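Cell division control protein 45 cdc45 putative (Entamoeba histolytica, PDB 6CC2) probably supports DNA replication as the Cdc45 component of the Cdc45-MCM-GINS helicase, as in other eukaryotes, and resembles RecJ-type (DHH) phosphoesterases in fold. Local coordinates at residues A[452-457]-A[466-471]; A[274-279]-A[458-463]; A[439-444]-A[448-453]. All coordinates share one frame; numbering follows the deposited sequence.

Contact 1 of 3, residues A[452-457]-A[466-471]; sequences QFLAEA and LPFILA
Leu454 and Phe468 make the main apolar touch between helix 452-457 and strand 468-471. The Leu454 CB atom lies over one face of the Phe468 ring, 3.8 Å from its centroid and 20° off the normal, which meets the geometry of a CH-pi contact. Leu454 CB sits toward the rim, 3.6 Å from Phe468 CZ. Phe468 CB points toward the helix, and with CG anti to the backbone N (chi1 -161°) the ring is turned so that one face lies under Leu454 CB. Leu454 has CG beside its backbone N (chi1 -70°), and its CD1 also rests 3.9 Å from Phe468 CZ, so the leucine lies obliquely across the ring. Closer to the strand backbone, Ala455 CB meets Phe468 CB at 3.6 Å; the small methyl lets helix and strand come within 5.2 Å from Ala455 CA to Phe468 CA. Leu454 CD1 also approaches Leu470 CD1, at 4.1 Å, extending the apolar patch along the strand. At the other end a water joins the backbones, donating to Leu466 O at 2.8 Å and to Ala455 O at 3.2 Å, and lies in the plane of the Phe468 ring at its edge. Ala455, touching both Phe468 and Tyr485 of strand 479-485, seats helix 444-462 on the mixed sheet, and Leu414 and Leu415 of helix 393-417 meet this helix at Leu454.

Contact 2 of 3, residues A[274-279]-A[458-463]; sequences TREIAS and SSRRYK
Arg460 projects from helix 458-462 onto helix 275-279 and accounts for roughly half of the 180 Å² buried here, with Glu276 and Ser279 supplying most of the rest. Its chain leaves the helix with CG anti to the carbonyl carbon and runs extended from CG to NE, long enough to span helix axes that lie 10.0 Å apart. The turn at the last torsion (chi4 -86°) swings the guanidinium out of the line of its chain, so that one face lies against Glu276 CB, which stands 3.4 Å above its plane, displaced toward the rim beside NH1. The two side chains cross at about a right angle, and carboxylate and guanidinium planes are turned 30° from each other. Glu276 OE1 forms a salt bridge with Arg460 NH1 at 3.5 Å, a long separation consistent with a modest electrostatic contribution. Stronger partners lie close by, for Glu456 binds Arg460 NE and Lys280 binds Glu276 OE2. Ser279 touches the aliphatic part of the arginine, with Ser279 OG 3.6 Å from Arg460 CB. That hydroxyl donates to Arg275 O at 2.8 Å, and Ser279 N binds the same Arg275 O at 3.0 Å from the opposite face of the carbonyl plane. The serine oxygen is thus tied back to its own helix while its flank packs against the arginine. Glu456 also bridges to Arg275, so basic and acidic groups alternate along Arg275-Glu456-Arg460-Glu276-Lys280; Asn404 is a second partner of Arg275, at NH2. The arrangement is a pair of helices, inclined by 37° with the same general direction, joined at the protein surface by an arginine laid across the gap and by a network of salt bridges.

Contact 3 of 3, residues A[439-444]-A[448-453]; sequences IRFKTP and LQLAQF
Leu448 N donates to Pro444 O at 2.8 Å with an N-H...O angle of 158°, the slightly bent i to i+4 bond of an opening helical turn. The same carbonyl oxygen is flanked by the Leu448 side chain, whose CB lies 3.3 Å from Pro444 O and whose CG and CD1 run alongside it. A second, apolar touch joins the preceding helix to this one. Leu450 CD2 stands over one face of the Phe441 ring, 4.0 Å from its centroid and 18° off the normal, as a CH-pi contact. Leu450 CB approaches the rim, 3.7 Å from Phe441 CD1. Leu450 CG lies anti to its backbone N (chi1 -179°), and the next torsion then sets CD2 over the ring; the two side chains cross at about a right angle. Phe441 also touches Asn406 and Thr410 of helix 393-417. Thr443 occupies the N-cap position and Pro444 starts the helix, a place where a proline, lacking an N-H, costs no helical bond. The whole is a tight connection between two consecutive helices, braced by an aromatic-leucine contact.

In the fold
All three contacts use helix 444-462. Contact 3 lies at its start, contact 1 takes the middle and shares Gln452 and Phe453 with contact 3, and contact 2 uses its end. Their centres are about 10 Å (1 and 3), 12 Å (1 and 2) and 19 Å (2 and 3) apart. In the chain, 274-279 comes far ahead of the others, which follow closely from 439 to 471. Strands 427-432 and 468-474 are parallel neighbours in the mixed sheet, so this helix belongs to a beta-alpha-beta crossover. One side of helix 444-462 packs on that sheet, while its C-terminal part meets helix 275-281, linking the sheet region to the helical part of the protein.

Contact 1 of 3, residues A[452-457]-A[466-471]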
loop_
_atom_site.group_PDB
_atom_site.type_symbol
_atom_site.label_atom_id
_atom_site.label_comp_id
_atom_site.label_asym_id
_atom_site.label_seq_id
_atom_site.Cartn_x
_atom_site.Cartn_y
_atom_site.Cartn_z
ATOM N N GLN A 452 -0.027 -11.376 4.962
ATOM C CA GLN A 452 -0.444 -10.555 3.829
ATOM C C GLN A 452 -0.149 -11.251 2.515
ATOM O O GLN A 452 -0.984 -11.261 1.602
ATOM C CB GLN A 452 0.247 -9.199 3.874
ATOM C CG GLN A 452 -0.072 -8.314 2.678
ATOM C CD GLN A 452 0.407 -6.884 2.871
ATOM O OE1 GLN A 452 0.846 -6.504 3.956
ATOM N NE2 GLN A 452 0.322 -6.088 1.816
ATOM N N PHE A 453 1.036 -11.839 2.400
ATOM C CA PHE A 453 1.374 -12.573 1.190
ATOM C C PHE A 453 0.424 -13.747 0.982
ATOM O O PHE A 453 -0.051 -13.988 -0.142
ATOM C CB PHE A 453 2.826 -13.053 1.226
ATOM C CG PHE A 453 3.166 -13.915 0.052
ATOM C CD1 PHE A 453 3.522 -13.330 -1.158
ATOM C CD2 PHE A 453 3.044 -15.283 0.121
ATOM C CE1 PHE A 453 3.791 -14.112 -2.258
ATOM C CE2 PHE A 453 3.315 -16.068 -0.979
ATOM C CZ PHE A 453 3.675 -15.478 -2.168
ATOM N N LEU A 454 0.215 -14.561 2.035
ATOM C CA LEU A 454 -0.611 -15.744 1.897
ATOM C C LEU A 454 -2.052 -15.374 1.606
ATOM O O LEU A 454 -2.727 -16.094 0.848
ATOM C CB LEU A 454 -0.518 -16.613 3.158
ATOM C CG LEU A 454 0.804 -17.300 3.373
ATOM C CD1 LEU A 454 0.867 -17.895 4.797
ATOM C CD2 LEU A 454 1.040 -18.423 2.360
ATOM N N ALA A 455 -2.541 -14.267 2.160
ATOM C CA ALA A 455 -3.899 -13.848 1.871
ATOM C C ALA A 455 -4.085 -13.661 0.376
ATOM O O ALA A 455 -5.076 -14.120 -0.209
ATOM C CB ALA A 455 -4.213 -12.546 2.625
ATOM N N GLU A 456 -3.123 -12.980 -0.269
ATOM C CA GLU A 456 -3.188 -12.780 -1.707
ATOM C C GLU A 456 -2.921 -14.059 -2.487
ATOM O O GLU A 456 -3.651 -14.368 -3.422
ATOM C CB GLU A 456 -2.191 -11.693 -2.129
ATOM C CG GLU A 456 -2.118 -11.535 -3.620
ATOM C CD GLU A 456 -1.330 -10.311 -4.064
ATOM O OE1 GLU A 456 -0.730 -9.612 -3.173
ATOM O OE2 GLU A 456 -1.297 -10.044 -5.289
ATOM N N ALA A 457 -1.858 -14.792 -2.152
ATOM C CA ALA A 457 -1.495 -15.976 -2.924
ATOM C C ALA A 457 -2.595 -17.026 -2.911
ATOM O O ALA A 457 -2.899 -17.614 -3.956
ATOM C CB ALA A 457 -0.201 -16.589 -2.379
ATOM N N LEU A 466 -10.469 -13.860 0.587
ATOM C CA LEU A 466 -10.859 -13.972 1.979
ATOM C C LEU A 466 -9.805 -13.319 2.849
ATOM O O LEU A 466 -8.628 -13.259 2.472
ATOM C CB LEU A 466 -11.009 -15.444 2.400
ATOM C CG LEU A 466 -12.184 -16.169 1.778
ATOM C CD1 LEU A 466 -12.039 -17.642 2.054
ATOM C CD2 LEU A 466 -13.519 -15.626 2.345
ATOM N N PRO A 467 -10.190 -12.854 4.035
ATOM C CA PRO A 467 -9.188 -12.509 5.044
ATOM C C PRO A 467 -8.473 -13.770 5.492
ATOM O O PRO A 467 -8.929 -14.894 5.250
ATOM C CB PRO A 467 -10.015 -11.857 6.159
ATOM C CG PRO A 467 -11.369 -12.426 6.019
ATOM C CD PRO A 467 -11.564 -12.752 4.548
ATOM N N PHE A 468 -7.293 -13.579 6.070
ATOM C CA PHE A 468 -6.375 -14.675 6.351
ATOM C C PHE A 468 -5.920 -14.621 7.806
ATOM O O PHE A 468 -5.507 -13.561 8.292
ATOM C CB PHE A 468 -5.153 -14.611 5.420
ATOM C CG PHE A 468 -4.411 -15.899 5.312
ATOM C CD1 PHE A 468 -3.470 -16.265 6.267
ATOM C CD2 PHE A 468 -4.619 -16.742 4.235
ATOM C CE1 PHE A 468 -2.798 -17.461 6.158
ATOM C CE2 PHE A 468 -3.938 -17.931 4.105
ATOM C CZ PHE A 468 -3.038 -18.311 5.083
ATOM N N ILE A 469 -5.990 -15.761 8.491
ATOM C CA ILE A 469 -5.539 -15.893 9.877
ATOM C C ILE A 469 -4.398 -16.897 9.890
ATOM O O ILE A 469 -4.552 -18.041 9.434
ATOM C CB ILE A 469 -6.672 -16.323 10.822
ATOM C CG1 ILE A 469 -7.728 -15.227 10.881
ATOM C CG2 ILE A 469 -6.092 -16.589 12.230
ATOM C CD1 ILE A 469 -8.975 -15.603 11.588
ATOM N N LEU A 470 -3.238 -16.452 10.374
ATOM C CA LEU A 470 -2.008 -17.230 10.352
ATOM C C LEU A 470 -1.538 -17.432 11.781
ATOM O O LEU A 470 -1.446 -16.464 12.541
ATOM C CB LEU A 470 -0.932 -16.485 9.547
ATOM C CG LEU A 470 0.464 -17.115 9.595
ATOM C CD1 LEU A 470 0.509 -18.399 8.876
ATOM C CD2 LEU A 470 1.469 -16.108 8.998
ATOM N N ALA A 471 -1.281 -18.683 12.140
ATOM C CA ALA A 471 -0.719 -19.045 13.445
ATOM C C ALA A 471 0.681 -19.609 13.260
ATOM O O ALA A 471 0.860 -20.593 12.530
ATOM C CB ALA A 471 -1.601 -20.076 14.138
HETATM O O HOH W 1 -7.020 -15.447 1.960
#

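Contact 2 of 3, residues A[274-279]-A[458-463]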
loop_
_atom_site.group_PDB
_atom_site.type_symbol
_atom_site.label_atom_id
_atom_site.label_comp_id
_atom_site.label_asym_id
_atom_site.label_seq_id
_atom_site.Cartn_x
_atom_site.Cartn_y
_atom_site.Cartn_z
ATOM N N THR A 274 6.247 -11.678 -9.582
ATOM C CA THR A 274 5.096 -10.840 -9.919
ATOM C C THR A 274 3.836 -11.688 -9.704
ATOM O O THR A 274 3.556 -12.620 -10.452
ATOM C CB THR A 274 5.202 -10.320 -11.343
ATOM O OG1 THR A 274 6.419 -9.541 -11.470
ATOM C CG2 THR A 274 4.011 -9.442 -11.684
ATOM N N ARG A 275 3.081 -11.352 -8.651
ATOM C CA ARG A 275 2.144 -12.295 -8.083
ATOM C C ARG A 275 1.028 -12.675 -9.040
ATOM O O ARG A 275 0.655 -13.850 -9.117
ATOM C CB ARG A 275 1.575 -11.733 -6.776
ATOM C CG ARG A 275 2.672 -11.495 -5.777
ATOM C CD ARG A 275 2.182 -10.940 -4.453
ATOM N NE ARG A 275 3.327 -10.562 -3.637
ATOM C CZ ARG A 275 3.245 -9.990 -2.437
ATOM N NH1 ARG A 275 2.055 -9.727 -1.900
ATOM N NH2 ARG A 275 4.355 -9.665 -1.787
ATOM N N GLU A 276 0.432 -11.695 -9.712
ATOM C CA GLU A 276 -0.701 -12.023 -10.576
ATOM C C GLU A 276 -0.248 -12.851 -11.766
ATOM O O GLU A 276 -0.952 -13.761 -12.201
ATOM C CB GLU A 276 -1.396 -10.746 -11.067
ATOM C CG GLU A 276 -2.531 -11.038 -12.066
ATOM C CD GLU A 276 -3.326 -9.802 -12.459
ATOM O OE1 GLU A 276 -3.585 -8.946 -11.583
ATOM O OE2 GLU A 276 -3.691 -9.686 -13.648
ATOM N N ILE A 277 0.953 -12.567 -12.271
ATOM C CA ILE A 277 1.457 -13.295 -13.440
ATOM C C ILE A 277 1.875 -14.695 -13.049
ATOM O O ILE A 277 1.518 -15.676 -13.705
ATOM C CB ILE A 277 2.626 -12.500 -14.066
ATOM C CG1 ILE A 277 2.208 -11.062 -14.317
ATOM C CG2 ILE A 277 3.105 -13.153 -15.330
ATOM C CD1 ILE A 277 0.948 -10.887 -15.133
ATOM N N ALA A 278 2.619 -14.821 -11.943
ATOM C CA ALA A 278 3.012 -16.154 -11.475
ATOM C C ALA A 278 1.803 -17.034 -11.203
ATOM O O ALA A 278 1.799 -18.234 -11.528
ATOM C CB ALA A 278 3.873 -16.019 -10.223
ATOM N N SER A 279 0.745 -16.459 -10.629
ATOM C CA SER A 279 -0.455 -17.232 -10.356
ATOM C C SER A 279 -1.090 -17.743 -11.646
ATOM O O SER A 279 -1.538 -18.879 -11.712
ATOM C CB SER A 279 -1.461 -16.386 -9.575
ATOM O OG SER A 279 -0.941 -16.039 -8.301
ATOM N N SER A 458 -3.178 -17.296 -1.749
ATOM C CA SER A 458 -4.262 -18.278 -1.682
ATOM C C SER A 458 -5.498 -17.774 -2.416
ATOM O O SER A 458 -6.152 -18.540 -3.128
ATOM C CB SER A 458 -4.600 -18.613 -0.223
ATOM O OG SER A 458 -5.079 -17.474 0.497
ATOM N N SER A 459 -5.816 -16.475 -2.290
ATOM C CA SER A 459 -6.982 -15.940 -2.993
ATOM C C SER A 459 -6.835 -16.042 -4.491
ATOM O O SER A 459 -7.803 -16.361 -5.197
ATOM C CB SER A 459 -7.210 -14.479 -2.597
ATOM O OG SER A 459 -7.582 -14.374 -1.242
ATOM N N ARG A 460 -5.632 -15.761 -5.011
ATOM C CA ARG A 460 -5.420 -15.925 -6.453
ATOM C C ARG A 460 -5.462 -17.389 -6.871
ATOM O O ARG A 460 -5.986 -17.722 -7.947
ATOM C CB ARG A 460 -4.084 -15.277 -6.836
ATOM C CG ARG A 460 -4.062 -13.773 -6.635
ATOM C CD ARG A 460 -2.806 -13.126 -7.275
ATOM N NE ARG A 460 -2.777 -11.672 -7.077
ATOM C CZ ARG A 460 -3.363 -10.793 -7.846
ATOM N NH1 ARG A 460 -4.007 -11.177 -8.952
ATOM N NH2 ARG A 460 -3.272 -9.496 -7.540
ATOM N N ARG A 461 -4.916 -18.276 -6.053
ATOM C CA ARG A 461 -4.865 -19.693 -6.422
ATOM C C ARG A 461 -6.268 -20.275 -6.548
ATOM O O ARG A 461 -6.545 -21.066 -7.456
ATOM C CB ARG A 461 -4.052 -20.461 -5.389
ATOM C CG ARG A 461 -4.169 -21.979 -5.537
ATOM C CD ARG A 461 -3.031 -22.658 -4.806
ATOM N NE ARG A 461 -1.770 -22.406 -5.476
ATOM C CZ ARG A 461 -0.623 -22.992 -5.164
ATOM N NH1 ARG A 461 -0.584 -23.882 -4.185
ATOM N NH2 ARG A 461 0.480 -22.688 -5.833
ATOM N N TYR A 462 -7.175 -19.871 -5.656
ATOM C CA TYR A 462 -8.524 -20.425 -5.632
ATOM C C TYR A 462 -9.581 -19.477 -6.168
ATOM O O TYR A 462 -10.772 -19.852 -6.211
ATOM C CB TYR A 462 -8.854 -20.877 -4.210
ATOM C CG TYR A 462 -7.880 -21.932 -3.747
ATOM C CD1 TYR A 462 -7.835 -23.183 -4.373
ATOM C CD2 TYR A 462 -7.001 -21.690 -2.720
ATOM C CE1 TYR A 462 -6.921 -24.139 -3.981
ATOM C CE2 TYR A 462 -6.089 -22.642 -2.314
ATOM C CZ TYR A 462 -6.061 -23.869 -2.941
ATOM O OH TYR A 462 -5.157 -24.833 -2.547
ATOM N N LYS A 463 -9.183 -18.306 -6.661
ATOM C CA LYS A 463 -10.094 -17.330 -7.242
ATOM C C LYS A 463 -11.217 -17.011 -6.250
ATOM O O LYS A 463 -12.401 -17.014 -6.579
ATOM C CB LYS A 463 -10.667 -17.811 -8.579
ATOM C CG LYS A 463 -9.639 -18.097 -9.639
ATOM C CD LYS A 463 -8.753 -16.912 -9.922
ATOM C CE LYS A 463 -7.811 -17.180 -11.092
ATOM N NZ LYS A 463 -8.520 -17.133 -12.404
#

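Contact 3 of 3, residues A[439-444]-A[448-453]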
loop_
_atom_site.group_PDB
_atom_site.type_symbol
_atom_site.label_atom_id
_atom_site.label_comp_id
_atom_site.label_asym_id
_atom_site.label_seq_id
_atom_site.Cartn_x
_atom_site.Cartn_y
_atom_site.Cartn_z
ATOM N N ILE A 439 10.663 -20.514 13.354
ATOM C CA ILE A 439 11.648 -19.633 13.975
ATOM C C ILE A 439 11.828 -18.382 13.129
ATOM O O ILE A 439 12.088 -17.303 13.662
ATOM C CB ILE A 439 12.975 -20.394 14.188
ATOM C CG1 ILE A 439 13.689 -19.887 15.439
ATOM C CG2 ILE A 439 13.878 -20.249 12.982
ATOM C CD1 ILE A 439 13.073 -20.399 16.734
ATOM N N ARG A 440 11.641 -18.492 11.809
ATOM C CA ARG A 440 11.838 -17.355 10.916
ATOM C C ARG A 440 10.666 -16.377 10.889
ATOM O O ARG A 440 10.861 -15.205 10.545
ATOM C CB ARG A 440 12.089 -17.852 9.495
ATOM C CG ARG A 440 13.409 -18.606 9.327
ATOM C CD ARG A 440 13.460 -19.301 7.974
ATOM N NE ARG A 440 13.037 -18.409 6.901
ATOM C CZ ARG A 440 12.736 -18.803 5.669
ATOM N NH1 ARG A 440 12.811 -20.087 5.343
ATOM N NH2 ARG A 440 12.356 -17.910 4.764
ATOM N N PHE A 441 9.464 -16.819 11.240
ATOM C CA PHE A 441 8.284 -15.970 11.124
ATOM C C PHE A 441 7.501 -15.833 12.424
ATOM O O PHE A 441 6.368 -15.353 12.401
ATOM C CB PHE A 441 7.370 -16.496 10.011
ATOM C CG PHE A 441 7.894 -16.227 8.647
ATOM C CD1 PHE A 441 7.629 -15.015 8.013
ATOM C CD2 PHE A 441 8.697 -17.167 7.994
ATOM C CE1 PHE A 441 8.144 -14.746 6.753
ATOM C CE2 PHE A 441 9.199 -16.899 6.731
ATOM C CZ PHE A 441 8.925 -15.692 6.117
ATOM N N LYS A 442 8.100 -16.192 13.562
ATOM C CA LYS A 442 7.378 -16.112 14.827
ATOM C C LYS A 442 7.250 -14.692 15.364
ATOM O O LYS A 442 6.445 -14.464 16.272
ATOM C CB LYS A 442 8.088 -16.961 15.892
ATOM C CG LYS A 442 9.542 -16.573 16.158
ATOM C CD LYS A 442 10.067 -17.255 17.410
ATOM C CE LYS A 442 11.513 -16.886 17.696
ATOM N NZ LYS A 442 11.960 -17.416 19.021
ATOM N N THR A 443 8.027 -13.749 14.860
ATOM C CA THR A 443 7.868 -12.374 15.341
ATOM C C THR A 443 6.684 -11.716 14.645
ATOM O O THR A 443 6.445 -11.961 13.461
ATOM C CB THR A 443 9.128 -11.549 15.083
ATOM O OG1 THR A 443 9.308 -11.396 13.669
ATOM C CG2 THR A 443 10.349 -12.206 15.703
ATOM N N PRO A 444 5.930 -10.860 15.341
ATOM C CA PRO A 444 4.742 -10.283 14.704
ATOM C C PRO A 444 5.033 -9.547 13.397
ATOM O O PRO A 444 4.270 -9.709 12.444
ATOM C CB PRO A 444 4.197 -9.328 15.781
ATOM C CG PRO A 444 4.626 -9.986 17.079
ATOM C CD PRO A 444 6.006 -10.540 16.786
ATOM N N LEU A 448 3.186 -10.858 10.117
ATOM C CA LEU A 448 2.234 -9.988 9.425
ATOM C C LEU A 448 2.534 -9.951 7.930
ATOM O O LEU A 448 1.620 -9.996 7.099
ATOM C CB LEU A 448 2.286 -8.586 10.006
ATOM C CG LEU A 448 1.540 -8.337 11.318
ATOM C CD1 LEU A 448 2.088 -7.110 12.046
ATOM C CD2 LEU A 448 0.052 -8.184 11.031
ATOM N N GLN A 449 3.820 -9.894 7.572
ATOM C CA GLN A 449 4.166 -9.867 6.153
ATOM C C GLN A 449 3.796 -11.167 5.475
ATOM O O GLN A 449 3.328 -11.173 4.332
ATOM C CB GLN A 449 5.664 -9.584 5.985
ATOM C CG GLN A 449 6.069 -8.210 6.445
ATOM C CD GLN A 449 7.527 -7.981 6.234
ATOM O OE1 GLN A 449 7.998 -7.893 5.099
ATOM N NE2 GLN A 449 8.261 -7.898 7.318
ATOM N N LEU A 450 4.020 -12.292 6.163
ATOM C CA LEU A 450 3.670 -13.584 5.582
ATOM C C LEU A 450 2.168 -13.736 5.452
ATOM O O LEU A 450 1.674 -14.235 4.436
ATOM C CB LEU A 450 4.283 -14.704 6.433
ATOM C CG LEU A 450 4.026 -16.122 5.921
ATOM C CD1 LEU A 450 4.569 -16.270 4.496
ATOM C CD2 LEU A 450 4.688 -17.147 6.828
ATOM N N ALA A 451 1.411 -13.291 6.464
ATOM C CA ALA A 451 -0.045 -13.376 6.379
ATOM C C ALA A 451 -0.572 -12.580 5.186
ATOM O O ALA A 451 -1.489 -13.034 4.492
ATOM C CB ALA A 451 -0.686 -12.865 7.663
ATOM N N GLN A 452 -0.027 -11.376 4.962
ATOM C CA GLN A 452 -0.444 -10.555 3.829
ATOM C C GLN A 452 -0.149 -11.251 2.515
ATOM O O GLN A 452 -0.984 -11.261 1.602
ATOM C CB GLN A 452 0.247 -9.199 3.874
ATOM C CG GLN A 452 -0.072 -8.314 2.678
ATOM C CD GLN A 452 0.407 -6.884 2.871
ATOM O OE1 GLN A 452 0.846 -6.504 3.956
ATOM N NE2 GLN A 452 0.322 -6.088 1.816
ATOM N N PHE A 453 1.036 -11.839 2.400
ATOM C CA PHE A 453 1.374 -12.573 1.190
ATOM C C PHE A 453 0.424 -13.747 0.982
ATOM O O PHE A 453 -0.051 -13.988 -0.142
ATOM C CB PHE A 453 2.826 -13.053 1.226
ATOM C CG PHE A 453 3.166 -13.915 0.052
ATOM C CD1 PHE A 453 3.522 -13.330 -1.158
ATOM C CD2 PHE A 453 3.044 -15.283 0.121
ATOM C CE1 PHE A 453 3.791 -14.112 -2.258
ATOM C CE2 PHE A 453 3.315 -16.068 -0.979
ATOM C CZ PHE A 453 3.675 -15.478 -2.168
#